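Local structure of levoglucosan dehydrogenase (Pseudarthrobacter phenanthrenivorans, 6A3F) at residues Q22-G27 with D93-D98; V57-A62 with G77-T82; A64-A69 with S81-R86. The protein catalyses the NAD(+)-dependent oxidation of levoglucosan to 3-dehydrolevoglucosan, with high specificity for levoglucosan and NAD(+). All blocks are in the same frame, centred on the assembly; numbering follows the deposited sequence.

Contact 1: Q22-G27 with D93-D98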
loop_
_atom_site.group_PDB
_atom_site.type_symbol
_atom_site.label_atom_id
_atom_site.label_comp_id
_atom_site.label_asym_id
_atom_site.label_seq_id
_atom_site.Cartn_x
_atom_site.Cartn_y
_atom_site.Cartn_z
ATOM N N GLN B 22 -42.194 -17.348 5.453
ATOM C CA GLN B 22 -42.225 -18.298 6.549
ATOM C C GLN B 22 -41.158 -17.930 7.593
ATOM O O GLN B 22 -40.043 -17.492 7.270
ATOM C CB GLN B 22 -42.010 -19.715 6.006
ATOM C CG GLN B 22 -42.584 -20.807 6.908
ATOM C CD GLN B 22 -42.139 -22.196 6.512
ATOM O OE1 GLN B 22 -41.809 -22.448 5.351
ATOM N NE2 GLN B 22 -42.126 -23.109 7.477
ATOM N N ASN B 23 -41.517 -18.140 8.847
ATOM C CA ASN B 23 -40.568 -18.190 9.941
ATOM C C ASN B 23 -39.827 -19.537 9.915
ATOM O O ASN B 23 -40.458 -20.576 9.808
ATOM C CB ASN B 23 -41.276 -17.989 11.269
ATOM C CG ASN B 23 -41.758 -16.576 11.476
ATOM O OD1 ASN B 23 -41.392 -15.659 10.754
ATOM N ND2 ASN B 23 -42.572 -16.386 12.498
ATOM N N LEU B 24 -38.493 -19.522 9.943
ATOM C CA LEU B 24 -37.687 -20.745 10.029
ATOM C C LEU B 24 -36.894 -20.716 11.347
ATOM O O LEU B 24 -36.105 -19.785 11.619
ATOM C CB LEU B 24 -36.762 -20.867 8.815
ATOM C CG LEU B 24 -37.424 -21.242 7.488
ATOM C CD1 LEU B 24 -36.463 -21.034 6.360
ATOM C CD2 LEU B 24 -37.921 -22.683 7.467
ATOM N N ASN B 25 -37.150 -21.731 12.176
ATOM C CA ASN B 25 -36.634 -21.801 13.517
ATOM C C ASN B 25 -35.249 -22.448 13.446
ATOM O O ASN B 25 -35.085 -23.577 12.988
ATOM C CB ASN B 25 -37.585 -22.557 14.457
ATOM C CG ASN B 25 -38.873 -21.815 14.744
ATOM O OD1 ASN B 25 -38.877 -20.611 14.956
ATOM N ND2 ASN B 25 -39.976 -22.540 14.814
ATOM N N VAL B 26 -34.268 -21.701 13.933
ATOM C CA VAL B 26 -32.868 -22.125 13.952
ATOM C C VAL B 26 -32.505 -22.636 15.335
ATOM O O VAL B 26 -32.740 -21.937 16.339
ATOM C CB VAL B 26 -31.916 -20.964 13.584
ATOM C CG1 VAL B 26 -30.460 -21.387 13.671
ATOM C CG2 VAL B 26 -32.246 -20.394 12.217
ATOM N N GLY B 27 -31.870 -23.804 15.334
ATOM C CA GLY B 27 -31.124 -24.298 16.462
ATOM C C GLY B 27 -29.624 -24.182 16.234
ATOM O O GLY B 27 -29.111 -24.798 15.318
ATOM N N ASP B 93 -40.325 -28.847 15.402
ATOM C CA ASP B 93 -40.513 -27.433 15.058
ATOM C C ASP B 93 -39.232 -26.647 14.812
ATOM O O ASP B 93 -39.273 -25.403 14.726
ATOM C CB ASP B 93 -41.279 -26.733 16.188
ATOM C CG ASP B 93 -42.707 -27.210 16.257
ATOM O OD1 ASP B 93 -43.338 -27.357 15.186
ATOM O OD2 ASP B 93 -43.175 -27.485 17.371
ATOM N N ILE B 94 -38.106 -27.345 14.864
ATOM C CA ILE B 94 -36.841 -26.747 14.413
ATOM C C ILE B 94 -36.650 -27.070 12.933
ATOM O O ILE B 94 -36.739 -28.235 12.535
ATOM C CB ILE B 94 -35.683 -27.240 15.279
ATOM C CG1 ILE B 94 -35.923 -26.876 16.746
ATOM C CG2 ILE B 94 -34.336 -26.751 14.746
ATOM C CD1 ILE B 94 -35.906 -25.415 17.052
ATOM N N HIS B 95 -36.415 -26.034 12.122
ATOM C CA HIS B 95 -36.294 -26.197 10.681
ATOM C C HIS B 95 -34.828 -26.271 10.248
ATOM O O HIS B 95 -34.525 -26.956 9.296
ATOM C CB HIS B 95 -37.049 -25.093 9.961
ATOM C CG HIS B 95 -38.456 -24.969 10.426
ATOM N ND1 HIS B 95 -38.855 -23.962 11.281
ATOM C CD2 HIS B 95 -39.534 -25.767 10.220
ATOM C CE1 HIS B 95 -40.137 -24.114 11.544
ATOM N NE2 HIS B 95 -40.565 -25.220 10.915
ATOM N N VAL B 96 -33.952 -25.588 10.981
ATOM C CA VAL B 96 -32.552 -25.387 10.587
ATOM C C VAL B 96 -31.640 -25.709 11.770
ATOM O O VAL B 96 -31.823 -25.175 12.862
ATOM C CB VAL B 96 -32.315 -23.939 10.111
ATOM C CG1 VAL B 96 -30.850 -23.707 9.803
ATOM C CG2 VAL B 96 -33.169 -23.583 8.892
ATOM N N VAL B 97 -30.621 -26.514 11.516
ATOM C CA VAL B 97 -29.590 -26.764 12.489
ATOM C C VAL B 97 -28.263 -26.136 12.034
ATOM O O VAL B 97 -27.804 -26.399 10.916
ATOM C CB VAL B 97 -29.438 -28.272 12.708
ATOM C CG1 VAL B 97 -28.310 -28.610 13.653
ATOM C CG2 VAL B 97 -30.759 -28.844 13.191
ATOM N N ASP B 98 -27.748 -25.284 12.912
ATOM C CA ASP B 98 -26.448 -24.608 12.755
ATOM C C ASP B 98 -25.436 -25.316 13.654
ATOM O O ASP B 98 -25.495 -25.190 14.877
ATOM C CB ASP B 98 -26.541 -23.121 13.127
ATOM C CG ASP B 98 -25.281 -22.321 12.800
ATOM O OD1 ASP B 98 -24.186 -22.930 12.778
ATOM O OD2 ASP B 98 -25.396 -21.076 12.571
#
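D93 meets N25 through its backbone: D93 O accepts from N25 ND2 at 2.9 Å, nearly along the C=O axis and close to the amide plane. I94 follows, its CG2 branch resting 3.7 Å from N25 O and reaching the backbone of G27. H95 grips the first segment twice. Its CG lies anti to the carbonyl carbon (chi1 -52°), which turns ND1 back on the neighbouring strand to accept from N25 N at 2.9 Å; the bond is almost straight (178°) and lies in the ring plane, so the imidazole edge takes the place of a backbone carbonyl. H95 N also donates to N25 O, a carbonyl shared with V96 N, while L24 CD2 presses on H95 CB at 3.6 Å. V96 O accepts from G27 N at 2.8 Å, and the V96 and V26 side chains lie side by side on one face, where F366 and I370 of helix 355-371 also reach V96. D98 N closes the run on G27 O at 2.8 Å; D98 OD2 is hydrogen-bonded to Y42 OH and H38 ND1. Such parallel pairing of the first and fourth strands is the centre of the Rossmann fold, here in the NAD-binding domain.

Contact 2: V57-A62 with G77-T82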
loop_
_atom_site.group_PDB
_atom_site.type_symbol
_atom_site.label_atom_id
_atom_site.label_comp_id
_atom_site.label_asym_id
_atom_site.label_seq_id
_atom_site.Cartn_x
_atom_site.Cartn_y
_atom_site.Cartn_z
ATOM N N VAL B 57 -35.499 -17.340 12.876
ATOM C CA VAL B 57 -35.835 -17.157 14.267
ATOM C C VAL B 57 -34.774 -17.893 15.093
ATOM O O VAL B 57 -34.476 -19.064 14.837
ATOM C CB VAL B 57 -37.254 -17.673 14.607
ATOM C CG1 VAL B 57 -37.497 -17.629 16.114
ATOM C CG2 VAL B 57 -38.363 -16.921 13.885
ATOM N N ARG B 58 -34.214 -17.196 16.060
ATOM C CA ARG B 58 -33.216 -17.743 16.923
ATOM C C ARG B 58 -33.960 -18.540 18.000
ATOM O O ARG B 58 -34.235 -18.010 19.054
ATOM C CB ARG B 58 -32.349 -16.634 17.531
ATOM C CG ARG B 58 -31.553 -15.837 16.502
ATOM C CD ARG B 58 -30.918 -14.555 17.021
ATOM N NE ARG B 58 -31.869 -13.447 16.959
ATOM C CZ ARG B 58 -31.840 -12.346 17.694
ATOM N NH1 ARG B 58 -30.924 -12.161 18.629
ATOM N NH2 ARG B 58 -32.795 -11.451 17.529
ATOM N N LYS B 59 -34.286 -19.792 17.689
ATOM C CA LYS B 59 -35.280 -20.518 18.473
ATOM C C LYS B 59 -34.613 -21.149 19.693
ATOM O O LYS B 59 -35.090 -20.973 20.839
ATOM C CB LYS B 59 -35.987 -21.571 17.616
ATOM C CG LYS B 59 -37.184 -22.231 18.303
ATOM C CD LYS B 59 -38.234 -21.235 18.766
ATOM C CE LYS B 59 -39.567 -21.908 19.006
ATOM N NZ LYS B 59 -40.677 -20.927 19.080
ATOM N N VAL B 60 -33.526 -21.872 19.464
ATOM C CA VAL B 60 -32.879 -22.613 20.545
ATOM C C VAL B 60 -31.366 -22.659 20.319
ATOM O O VAL B 60 -30.934 -22.785 19.200
ATOM C CB VAL B 60 -33.470 -24.033 20.637
ATOM C CG1 VAL B 60 -33.152 -24.881 19.424
ATOM C CG2 VAL B 60 -33.024 -24.734 21.897
ATOM N N ILE B 61 -30.605 -22.588 21.409
ATOM C CA ILE B 61 -29.147 -22.742 21.405
ATOM C C ILE B 61 -28.761 -23.857 22.388
ATOM O O ILE B 61 -29.310 -23.943 23.474
ATOM C CB ILE B 61 -28.450 -21.401 21.729
ATOM C CG1 ILE B 61 -26.937 -21.455 21.556
ATOM C CG2 ILE B 61 -28.849 -20.876 23.100
ATOM C CD1 ILE B 61 -26.302 -20.092 21.551
ATOM N N ALA B 62 -27.835 -24.702 21.951
ATOM C CA ALA B 62 -27.257 -25.764 22.795
ATOM C C ALA B 62 -25.835 -25.395 23.185
ATOM O O ALA B 62 -25.044 -25.015 22.308
ATOM C CB ALA B 62 -27.253 -27.051 22.022
ATOM N N GLY B 77 -29.794 -13.793 22.241
ATOM C CA GLY B 77 -31.195 -13.537 21.887
ATOM C C GLY B 77 -31.928 -14.749 21.335
ATOM O O GLY B 77 -32.767 -14.595 20.432
ATOM N N PHE B 78 -31.630 -15.940 21.866
ATOM C CA PHE B 78 -32.391 -17.154 21.588
ATOM C C PHE B 78 -33.487 -17.350 22.639
ATOM O O PHE B 78 -33.285 -17.050 23.816
ATOM C CB PHE B 78 -31.473 -18.375 21.588
ATOM C CG PHE B 78 -30.675 -18.478 20.323
ATOM C CD1 PHE B 78 -29.610 -17.620 20.096
ATOM C CD2 PHE B 78 -31.002 -19.411 19.368
ATOM C CE1 PHE B 78 -28.855 -17.733 18.947
ATOM C CE2 PHE B 78 -30.262 -19.499 18.206
ATOM C CZ PHE B 78 -29.191 -18.658 18.005
ATOM N N GLU B 79 -34.632 -17.821 22.153
ATOM C CA GLU B 79 -35.818 -18.001 22.965
ATOM C C GLU B 79 -35.567 -19.088 24.023
ATOM O O GLU B 79 -35.951 -18.907 25.167
ATOM C CB GLU B 79 -37.000 -18.364 22.061
ATOM C CG GLU B 79 -38.240 -18.756 22.855
ATOM C CD GLU B 79 -39.511 -18.960 22.049
ATOM O OE1 GLU B 79 -39.521 -18.609 20.842
ATOM O OE2 GLU B 79 -40.500 -19.445 22.642
ATOM N N ASN B 80 -34.949 -20.206 23.627
ATOM C CA ASN B 80 -34.813 -21.407 24.455
ATOM C C ASN B 80 -33.357 -21.842 24.479
ATOM O O ASN B 80 -32.619 -21.466 23.563
ATOM C CB ASN B 80 -35.640 -22.559 23.899
ATOM C CG ASN B 80 -37.094 -22.167 23.741
ATOM O OD1 ASN B 80 -37.614 -22.014 22.625
ATOM N ND2 ASN B 80 -37.699 -21.852 24.857
ATOM N N SER B 81 -33.004 -22.675 25.472
ATOM C CA SER B 81 -31.666 -23.226 25.644
ATOM C C SER B 81 -31.729 -24.684 26.112
ATOM O O SER B 81 -32.712 -25.105 26.688
ATOM C CB SER B 81 -30.888 -22.423 26.613
ATOM O OG SER B 81 -31.437 -22.520 27.916
ATOM N N THR B 82 -30.671 -25.423 25.849
ATOM C CA THR B 82 -30.599 -26.840 26.183
ATOM C C THR B 82 -29.122 -27.215 26.317
ATOM O O THR B 82 -28.289 -26.544 25.731
ATOM C CB THR B 82 -31.307 -27.714 25.136
ATOM O OG1 THR B 82 -31.318 -29.060 25.621
ATOM C CG2 THR B 82 -30.652 -27.693 23.767
#
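The second beta-alpha-beta unit of the Rossmann domain ends here: strand 55-62 and the short edge strand 80-82 run parallel, joined by helix 66-76. Pairing is clearest from V60 to A62, opposite N80 to T82. I61 lies between two of the bonds, donating from I61 N to N80 O at 3.2 Å and accepting at I61 O from T82 N at 3.1 Å. On one face V60, A62 and T82 pack together, with A62 CB 3.9 Å from T82 CG2, and I88 of helix 85-89 covers all three.

Before the regular strand, F78 is the main apolar element. Its ring is clasped from both faces: R58 CB sits over the centre, 3.5 Å from the F78 ring centroid and only 8° off the normal, while I61 CB lies over the opposite face, displaced toward the rim. Both are CH-pi contacts. The R58 chain bends at chi3 and carries its guanidinium, turned 75° from the phenyl plane, past G77; G77 O lies over one guanidinium face, and R58 NH1 is hydrogen-bonded to F76 O at the end of the preceding helix. R58 also packs on M47 of a second subunit.

Toward the solvent, K59 and E79 run alongside each other, pointing the same way. A bend at chi2 (57°) in K59 brings K59 NZ to E79 OE1 at 3.1 Å, a salt bridge in which NZ meets OE1 from above the carboxylate plane. Since E79 is exposed, solvent probably screens this pair, whereas the F78 ring is buried. The contact is thus consistent with an apolar clamp around a buried ring and a charge pair joining the strands at the surface.

Contact 3: A64-A69 with S81-R86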
loop_
_atom_site.group_PDB
_atom_site.type_symbol
_atom_site.label_atom_id
_atom_site.label_comp_id
_atom_site.label_asym_id
_atom_site.label_seq_id
_atom_site.Cartn_x
_atom_site.Cartn_y
_atom_site.Cartn_z
ATOM N N ALA B 64 -22.682 -26.762 26.396
ATOM C CA ALA B 64 -22.142 -27.957 27.044
ATOM C C ALA B 64 -22.907 -28.238 28.352
ATOM O O ALA B 64 -23.020 -29.372 28.751
ATOM C CB ALA B 64 -20.660 -27.777 27.285
ATOM N N ASN B 65 -23.438 -27.214 29.006
ATOM C CA ASN B 65 -24.258 -27.434 30.187
ATOM C C ASN B 65 -25.382 -26.401 30.214
ATOM O O ASN B 65 -25.321 -25.425 29.479
ATOM C CB ASN B 65 -23.408 -27.395 31.459
ATOM C CG ASN B 65 -22.931 -26.005 31.805
ATOM O OD1 ASN B 65 -23.729 -25.101 32.011
ATOM N ND2 ASN B 65 -21.629 -25.848 31.905
ATOM N N PRO B 66 -26.403 -26.630 31.063
ATOM C CA PRO B 66 -27.638 -25.857 30.997
ATOM C C PRO B 66 -27.441 -24.377 31.372
ATOM O O PRO B 66 -28.062 -23.509 30.768
ATOM C CB PRO B 66 -28.604 -26.516 31.996
ATOM C CG PRO B 66 -27.996 -27.888 32.266
ATOM C CD PRO B 66 -26.501 -27.688 32.104
ATOM N N GLU B 67 -26.608 -24.108 32.366
ATOM C CA GLU B 67 -26.266 -22.736 32.764
ATOM C C GLU B 67 -25.597 -21.960 31.613
ATOM O O GLU B 67 -26.004 -20.831 31.294
ATOM C CB GLU B 67 -25.309 -22.760 33.954
ATOM C CG GLU B 67 -25.876 -23.464 35.183
ATOM C CD GLU B 67 -26.137 -24.968 35.074
ATOM O OE1 GLU B 67 -25.228 -25.729 34.646
ATOM O OE2 GLU B 67 -27.265 -25.377 35.418
ATOM N N LEU B 68 -24.534 -22.524 31.043
ATOM C CA LEU B 68 -23.891 -21.917 29.872
ATOM C C LEU B 68 -24.925 -21.684 28.766
ATOM O O LEU B 68 -24.886 -20.662 28.103
ATOM C CB LEU B 68 -22.801 -22.844 29.332
ATOM C CG LEU B 68 -21.396 -22.703 29.915
ATOM C CD1 LEU B 68 -20.373 -23.096 28.854
ATOM C CD2 LEU B 68 -21.113 -21.299 30.432
ATOM N N ALA B 69 -25.780 -22.673 28.527
ATOM C CA ALA B 69 -26.743 -22.632 27.432
ATOM C C ALA B 69 -27.743 -21.502 27.684
ATOM O O ALA B 69 -28.085 -20.765 26.759
ATOM C CB ALA B 69 -27.443 -23.963 27.289
ATOM N N SER B 81 -33.004 -22.675 25.472
ATOM C CA SER B 81 -31.666 -23.226 25.644
ATOM C C SER B 81 -31.729 -24.684 26.112
ATOM O O SER B 81 -32.712 -25.105 26.688
ATOM C CB SER B 81 -30.888 -22.423 26.613
ATOM O OG SER B 81 -31.437 -22.520 27.916
ATOM N N THR B 82 -30.671 -25.423 25.849
ATOM C CA THR B 82 -30.599 -26.840 26.183
ATOM C C THR B 82 -29.122 -27.215 26.317
ATOM O O THR B 82 -28.289 -26.544 25.731
ATOM C CB THR B 82 -31.307 -27.714 25.136
ATOM O OG1 THR B 82 -31.318 -29.060 25.621
ATOM C CG2 THR B 82 -30.652 -27.693 23.767
ATOM N N SER B 83 -28.814 -28.252 27.110
ATOM C CA SER B 83 -27.484 -28.888 27.098
ATOM C C SER B 83 -27.508 -30.191 26.288
ATOM O O SER B 83 -26.514 -30.924 26.251
ATOM C CB SER B 83 -27.017 -29.161 28.493
ATOM O OG SER B 83 -28.076 -29.764 29.220
ATOM N N ASP B 84 -28.632 -30.495 25.657
ATOM C CA ASP B 84 -28.775 -31.727 24.918
ATOM C C ASP B 84 -29.103 -31.412 23.473
ATOM O O ASP B 84 -30.229 -31.092 23.132
ATOM C CB ASP B 84 -29.894 -32.567 25.528
ATOM C CG ASP B 84 -30.107 -33.864 24.792
ATOM O OD1 ASP B 84 -29.168 -34.365 24.117
ATOM O OD2 ASP B 84 -31.238 -34.387 24.902
ATOM N N TRP B 85 -28.108 -31.537 22.627
ATOM C CA TRP B 85 -28.282 -31.210 21.220
ATOM C C TRP B 85 -29.280 -32.154 20.556
ATOM O O TRP B 85 -30.015 -31.740 19.648
ATOM C CB TRP B 85 -26.918 -31.180 20.509
ATOM C CG TRP B 85 -26.162 -32.476 20.386
ATOM C CD1 TRP B 85 -25.034 -32.791 21.088
ATOM C CD2 TRP B 85 -26.390 -33.578 19.480
ATOM N NE1 TRP B 85 -24.557 -34.010 20.693
ATOM C CE2 TRP B 85 -25.374 -34.528 19.724
ATOM C CE3 TRP B 85 -27.332 -33.863 18.480
ATOM C CZ2 TRP B 85 -25.295 -35.741 19.036
ATOM C CZ3 TRP B 85 -27.255 -35.054 17.788
ATOM C CH2 TRP B 85 -26.254 -35.990 18.079
ATOM N N ARG B 86 -29.382 -33.415 21.000
ATOM C CA ARG B 86 -30.352 -34.337 20.392
ATOM C C ARG B 86 -31.771 -33.770 20.504
ATOM O O ARG B 86 -32.577 -34.018 19.622
ATOM C CB ARG B 86 -30.306 -35.736 21.032
ATOM C CG ARG B 86 -28.960 -36.441 20.885
ATOM C CD ARG B 86 -29.070 -37.954 20.824
ATOM N NE ARG B 86 -29.746 -38.415 19.609
ATOM C CZ ARG B 86 -29.132 -38.866 18.515
ATOM N NH1 ARG B 86 -27.833 -39.114 18.532
ATOM N NH2 ARG B 86 -29.814 -39.046 17.398
HETATM O O HOH W 1 -30.307 -24.454 29.446
#
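A69 provides the close packing: its methyl carbon A69 CB points at the edge strand and lies 3.1 Å from T82 O, and the same residue's A69 O comes within 3.3 Å of S81 CB. The two CB atoms, A69 CB and S81 CB, are 3.8 Å apart, and A69 is buried. Placed between its own backbone N and carbonyl carbon (chi1 66°), S81 OG reaches along the helix to a water at 2.7 Å, and that water donates to P66 O, tying the helix's first turn to the strand. The helix is the crossover of a beta-alpha-beta unit in the Rossmann domain, and N65 is its N-cap: N65 OD1 accepts from L68 N at 2.9 Å. Near this end the touches are longer and the residues, P66 among them, lie at the solvent. S83 CB rests 3.6 Å from N65 C, and S83 OG touches the pyrrolidine ring at P66 CG, also 3.6 Å away. T82 forms an ST turn, T82 OG1 accepting from D84 N at 3.0 Å. Beyond it D84 caps helix 85-89 through a weak bond from R86 N, and W85 of that helix packs on helix 106-115.

Overall arrangement
From the N terminus, segment 22-27 lays down the central strand, whose other neighbour, 93-98, arrives 65 residues later and closes contact 1, the widest of the three loops. Contacts 2 and 3 both fall within that loop. Strand 55-62 adds beside the first strand, with backbone bonds between V57 and both L24 and V26, so contacts 1 and 2 touch. The chain then enters helix 66-76, before strand 80-82 closes contact 2; 81-86 comes back to the start of that helix, closing contact 3. Contacts 2 and 3 overlap rather than nest, sharing S81 and T82. Together they tie four parallel strands and a crossover helix into one side of the six-stranded sheet, from 80-82 to 96-100.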